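Local atomic coordinates of probable porin (Pseudomonas aeruginosa, PDB entry 4FT6), a protein that probably forms an outer-membrane channel of the OprD porin family that lets small solutes diffuse across the membrane. Residues P119-L124 / G138-S143; D166-S171 / G177-R182. All blocks are in the same frame, centred on the assembly; numbering follows the deposited sequence.

Contact 1 (P119-L124 / G138-S143); sequences PELPIL and GGMLTS
Pro119 and Met140 mark the closest approach of the two backbones, with Pro119 CA 8.3 Å from Met140 CA. No hydrogen bond crosses this gap. Leu121 to Leu124 form a type I turn, and its two ends are also paired by Leu121 N to Leu124 O at 2.9 Å. The segment 139-143 is instead extended, and its backbone pairs on either side, Met140 with Lys113 and Leu141 with Gly153. The gap is bridged by side chains alone, and Met140 does the bridging. Its chain bends at the thioether (chi3 75°), which brings CE up against both Pro119 and Leu121. Met140 CE lies 3.9 Å from Pro119 CB. The same methyl meets both branches of Leu121, CD2 at 3.9 Å and CD1 at 4.1 Å. Leu121 and Met140 thus come tip to tip, whereas the proline ring also has the sulfur beside it, with Met140 SD 4.1 Å from Pro119 CB. Tyr185 touches both Leu121 and Met140, and Met156 touches Pro119 and Met140, so strands 183-192 and 149-160 extend this small apolar cluster. It joins a barrel strand to the long connection that precedes it, consistent with the inward-folded third loop that narrows the pore in OprD-family barrels.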
# COMPACT_ATOMS: atom_id res chain seq x y z
N PRO A 119 0.49 -7.15 6.64
CA PRO A 119 1.68 -6.37 7.03
C PRO A 119 1.72 -4.98 6.42
O PRO A 119 1.48 -4.82 5.21
CB PRO A 119 2.86 -7.18 6.46
CG PRO A 119 2.27 -7.96 5.30
CD PRO A 119 0.84 -8.28 5.74
N GLU A 120 2.05 -3.98 7.23
CA GLU A 120 2.28 -2.64 6.70
C GLU A 120 3.71 -2.20 7.03
O GLU A 120 3.94 -1.44 7.96
CB GLU A 120 1.23 -1.65 7.20
CG GLU A 120 -0.12 -1.80 6.53
CD GLU A 120 -1.18 -0.88 7.12
OE1 GLU A 120 -1.98 -1.34 7.96
OE2 GLU A 120 -1.22 0.31 6.75
N LEU A 121 4.65 -2.71 6.26
CA LEU A 121 6.07 -2.55 6.55
C LEU A 121 6.76 -1.80 5.42
O LEU A 121 6.40 -1.99 4.25
CB LEU A 121 6.71 -3.94 6.71
CG LEU A 121 6.82 -4.59 8.09
CD1 LEU A 121 5.73 -4.12 9.04
CD2 LEU A 121 6.80 -6.11 7.96
N PRO A 122 7.77 -0.97 5.74
CA PRO A 122 8.43 -0.12 4.73
C PRO A 122 9.06 -1.00 3.67
O PRO A 122 9.25 -0.60 2.52
CB PRO A 122 9.53 0.60 5.54
CG PRO A 122 9.17 0.40 7.01
CD PRO A 122 8.49 -0.93 7.03
N ILE A 123 9.36 -2.22 4.09
CA ILE A 123 10.03 -3.21 3.28
C ILE A 123 9.00 -4.18 2.67
O ILE A 123 9.32 -5.01 1.81
CB ILE A 123 11.09 -3.94 4.16
CG1 ILE A 123 12.36 -4.14 3.37
CG2 ILE A 123 10.55 -5.23 4.85
CD1 ILE A 123 12.97 -2.83 2.99
N LEU A 124 7.75 -4.07 3.11
CA LEU A 124 6.71 -4.99 2.67
C LEU A 124 5.37 -4.37 3.05
O LEU A 124 4.85 -4.62 4.15
CB LEU A 124 6.85 -6.39 3.31
CG LEU A 124 5.81 -7.41 2.82
CD1 LEU A 124 6.13 -7.89 1.42
CD2 LEU A 124 5.69 -8.61 3.75
N GLY A 138 2.47 -16.07 6.83
CA GLY A 138 3.69 -16.36 7.55
C GLY A 138 3.53 -15.96 9.00
O GLY A 138 2.51 -16.27 9.62
N GLY A 139 4.54 -15.27 9.53
CA GLY A 139 4.57 -14.96 10.94
C GLY A 139 5.29 -13.65 11.19
O GLY A 139 6.33 -13.37 10.57
N MET A 140 4.74 -12.84 12.09
CA MET A 140 5.35 -11.56 12.40
C MET A 140 5.63 -11.41 13.88
O MET A 140 4.78 -11.71 14.73
CB MET A 140 4.47 -10.40 11.93
CG MET A 140 4.20 -10.38 10.45
SD MET A 140 2.97 -9.13 10.05
CE MET A 140 3.97 -7.65 10.20
N LEU A 141 6.83 -10.95 14.17
CA LEU A 141 7.20 -10.61 15.53
C LEU A 141 7.34 -9.09 15.60
O LEU A 141 7.91 -8.45 14.71
CB LEU A 141 8.52 -11.29 15.91
CG LEU A 141 8.97 -11.22 17.36
CD1 LEU A 141 7.82 -11.66 18.24
CD2 LEU A 141 10.17 -12.12 17.60
N THR A 142 6.81 -8.51 16.67
CA THR A 142 6.89 -7.08 16.91
C THR A 142 7.22 -6.88 18.38
O THR A 142 6.52 -7.40 19.27
CB THR A 142 5.56 -6.41 16.62
OG1 THR A 142 5.06 -6.87 15.36
CG2 THR A 142 5.74 -4.87 16.62
N SER A 143 8.29 -6.13 18.66
CA SER A 143 8.72 -6.01 20.04
C SER A 143 9.12 -4.60 20.42
O SER A 143 9.87 -3.93 19.69
CB SER A 143 9.86 -6.99 20.36
OG SER A 143 10.11 -6.97 21.75

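Contact 2 (D166-S171 / G177-R182); sequences DHQDLS and GAFSDR. With DMU (decyl-beta-D-maltopyranoside), chain F.
The Phe179 ring has two atoms of the other segment at its edge, Asp169 O and Gln168 NE2. Asp169 O is 3.5 Å from Phe179 CD1, and Gln168 NE2 is 4.3 Å from Phe179 CE1. Leu170 O and Ser171 CB approach the ring obliquely, Ser171 CB lying 3.6 Å from Phe179 CD1. Phe179 CG stands beside its own backbone N (chi1 -69°), and this brings the ring alongside the other segment. At the far end, one face of the His167 ring has O4 of a bound decyl maltoside over it. A bond from His167 N to the detergent's O3 is less sure. Leu170 and Ser180 form a single antiparallel hydrogen-bonded pair. Leu170 N gives to Ser180 O at 3.0 Å, and Ser180 N gives to Leu170 O at 2.7 Å. The exposed carboxylates of Asp169 and Asp181 come near each other, OD2 of Asp169 being 4.5 Å from OD1 of Asp181. Ser180 OG accepts from Arg182 N at 3.1 Å, closing an ST turn just before strand 183-192. One isolated beta bridge followed by an ST turn thus shapes this long connection between two neighbouring strands of the porin barrel.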
# COMPACT_ATOMS: atom_id res chain seq x y z
N ASP A 166 -6.89 -17.05 -4.13
CA ASP A 166 -5.78 -17.99 -3.96
C ASP A 166 -4.53 -17.34 -3.39
O ASP A 166 -4.40 -16.11 -3.36
CB ASP A 166 -5.45 -18.64 -5.31
CG ASP A 166 -6.67 -19.20 -6.01
OD1 ASP A 166 -7.62 -19.61 -5.30
OD2 ASP A 166 -6.67 -19.23 -7.26
N HIS A 167 -3.62 -18.18 -2.91
CA HIS A 167 -2.29 -17.72 -2.55
C HIS A 167 -1.25 -18.29 -3.51
O HIS A 167 -1.50 -19.30 -4.20
CB HIS A 167 -1.94 -18.05 -1.09
CG HIS A 167 -1.74 -19.51 -0.83
ND1 HIS A 167 -0.64 -20.20 -1.31
CD2 HIS A 167 -2.48 -20.40 -0.16
CE1 HIS A 167 -0.74 -21.47 -0.95
NE2 HIS A 167 -1.85 -21.62 -0.25
N GLN A 168 -0.09 -17.65 -3.56
CA GLN A 168 1.02 -18.06 -4.43
C GLN A 168 2.36 -17.73 -3.79
O GLN A 168 2.44 -16.82 -2.95
CB GLN A 168 0.91 -17.32 -5.77
CG GLN A 168 1.06 -15.82 -5.63
CD GLN A 168 0.65 -15.06 -6.89
OE1 GLN A 168 -0.47 -14.55 -6.99
NE2 GLN A 168 1.55 -14.99 -7.86
N ASP A 169 3.42 -18.46 -4.17
CA ASP A 169 4.76 -18.13 -3.69
C ASP A 169 5.13 -16.69 -4.07
O ASP A 169 4.57 -16.14 -5.01
CB ASP A 169 5.79 -19.11 -4.27
CG ASP A 169 5.57 -20.53 -3.80
OD1 ASP A 169 4.80 -20.74 -2.83
OD2 ASP A 169 6.17 -21.45 -4.40
N LEU A 170 6.07 -16.09 -3.33
CA LEU A 170 6.46 -14.70 -3.56
C LEU A 170 7.35 -14.53 -4.80
O LEU A 170 8.02 -15.48 -5.22
CB LEU A 170 7.20 -14.14 -2.35
CG LEU A 170 6.48 -13.89 -1.02
CD1 LEU A 170 4.98 -14.09 -1.15
CD2 LEU A 170 7.06 -14.78 0.08
N SER A 171 7.32 -13.34 -5.38
CA SER A 171 8.12 -13.01 -6.58
C SER A 171 8.25 -11.48 -6.61
O SER A 171 7.68 -10.80 -5.75
CB SER A 171 7.43 -13.51 -7.85
OG SER A 171 6.28 -12.74 -8.14
N GLY A 177 8.53 -14.97 -13.03
CA GLY A 177 9.46 -16.01 -13.40
C GLY A 177 10.10 -16.67 -12.18
O GLY A 177 9.93 -17.88 -11.95
N ALA A 178 10.86 -15.89 -11.41
CA ALA A 178 11.58 -16.41 -10.26
C ALA A 178 10.70 -16.29 -9.01
O ALA A 178 10.20 -15.22 -8.72
CB ALA A 178 12.88 -15.64 -10.05
N PHE A 179 10.52 -17.38 -8.27
CA PHE A 179 9.69 -17.32 -7.06
C PHE A 179 10.46 -17.67 -5.79
O PHE A 179 11.53 -18.29 -5.86
CB PHE A 179 8.47 -18.24 -7.20
CG PHE A 179 7.47 -17.76 -8.22
CD1 PHE A 179 6.42 -16.93 -7.85
CD2 PHE A 179 7.57 -18.14 -9.56
CE1 PHE A 179 5.48 -16.47 -8.82
CE2 PHE A 179 6.63 -17.68 -10.53
CZ PHE A 179 5.59 -16.85 -10.15
N SER A 180 9.91 -17.30 -4.63
CA SER A 180 10.52 -17.72 -3.37
C SER A 180 9.53 -18.17 -2.31
O SER A 180 8.44 -17.59 -2.18
CB SER A 180 11.41 -16.63 -2.80
OG SER A 180 12.21 -17.13 -1.75
N ASP A 181 9.93 -19.19 -1.56
CA ASP A 181 9.27 -19.68 -0.35
C ASP A 181 9.54 -18.76 0.82
O ASP A 181 8.79 -18.74 1.79
CB ASP A 181 9.90 -21.01 0.08
CG ASP A 181 9.30 -22.18 -0.60
OD1 ASP A 181 9.70 -22.45 -1.75
OD2 ASP A 181 8.46 -22.87 0.02
N ARG A 182 10.65 -18.04 0.78
CA ARG A 182 11.12 -17.44 2.02
C ARG A 182 11.45 -15.96 1.90
O ARG A 182 12.38 -15.56 1.19
CB ARG A 182 12.31 -18.26 2.56
CG ARG A 182 12.03 -18.94 3.90
CD ARG A 182 12.18 -20.44 3.87
NE ARG A 182 10.88 -21.10 3.99
CZ ARG A 182 10.69 -22.40 3.87
NH1 ARG A 182 11.70 -23.21 3.63
NH2 ARG A 182 9.47 -22.90 3.99
C1 DMU F . -10.11 -19.92 1.04
C2 DMU F . -8.85 -20.14 0.11
C3 DMU F . -9.16 -21.25 -1.10
C4 DMU F . -10.65 -21.13 -1.59
O5 DMU F . -11.51 -21.11 -0.49
C6 DMU F . -11.38 -19.91 0.23
O7 DMU F . -8.17 -21.32 -2.20
O16 DMU F . -12.54 -19.66 1.02
C18 DMU F . -13.80 -19.88 0.42
C19 DMU F . -14.94 -19.71 1.42
C22 DMU F . -14.72 -18.47 2.26
C25 DMU F . -15.66 -18.51 3.47
C28 DMU F . -16.57 -17.28 3.43
C31 DMU F . -16.05 -16.26 4.44
C34 DMU F . -16.30 -14.88 3.86
C37 DMU F . -16.70 -13.92 4.95
C40 DMU F . -16.65 -12.51 4.42
C43 DMU F . -17.61 -11.67 5.20
O49 DMU F . -9.90 -18.72 1.67
O55 DMU F . -7.56 -20.20 0.83
C57 DMU F . -10.93 -22.31 -2.43
O61 DMU F . -10.71 -23.43 -1.63
C5 DMU F . -5.78 -21.10 -2.41
C7 DMU F . -5.42 -22.09 -3.45
C8 DMU F . -5.59 -23.56 -2.85
C9 DMU F . -5.82 -23.48 -1.27
O1 DMU F . -7.00 -22.82 -1.08
C10 DMU F . -6.95 -21.53 -1.55
O2 DMU F . -6.63 -24.33 -3.58
O3 DMU F . -4.70 -20.85 -1.59
O4 DMU F . -4.18 -21.79 -4.00
C11 DMU F . -5.88 -24.79 -0.52
O6 DMU F . -6.19 -24.53 0.81

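Overall arrangement
From the N terminus, the chain runs through strand 110-114 into 119-124. Thirteen residues later it reaches 138-143, and contact 1 closes that loop. Strand 149-160 follows, and 166-171 comes a few residues after its end. Contact 2 then closes a loop of only five residues before 177-182 leads into strand 183-192. The two contacts are in series and neither nests nor crosses. The centres of contact 1 and contact 2 are about 17 Å apart, and their nearest atoms about 6 Å. Side chains of both contacts pack on strands 149-160 and 197-206. Contact 1 ties a connection to the barrel wall. Contact 2 shapes the next, where Ser171 also makes a backbone hydrogen bond with Ala283.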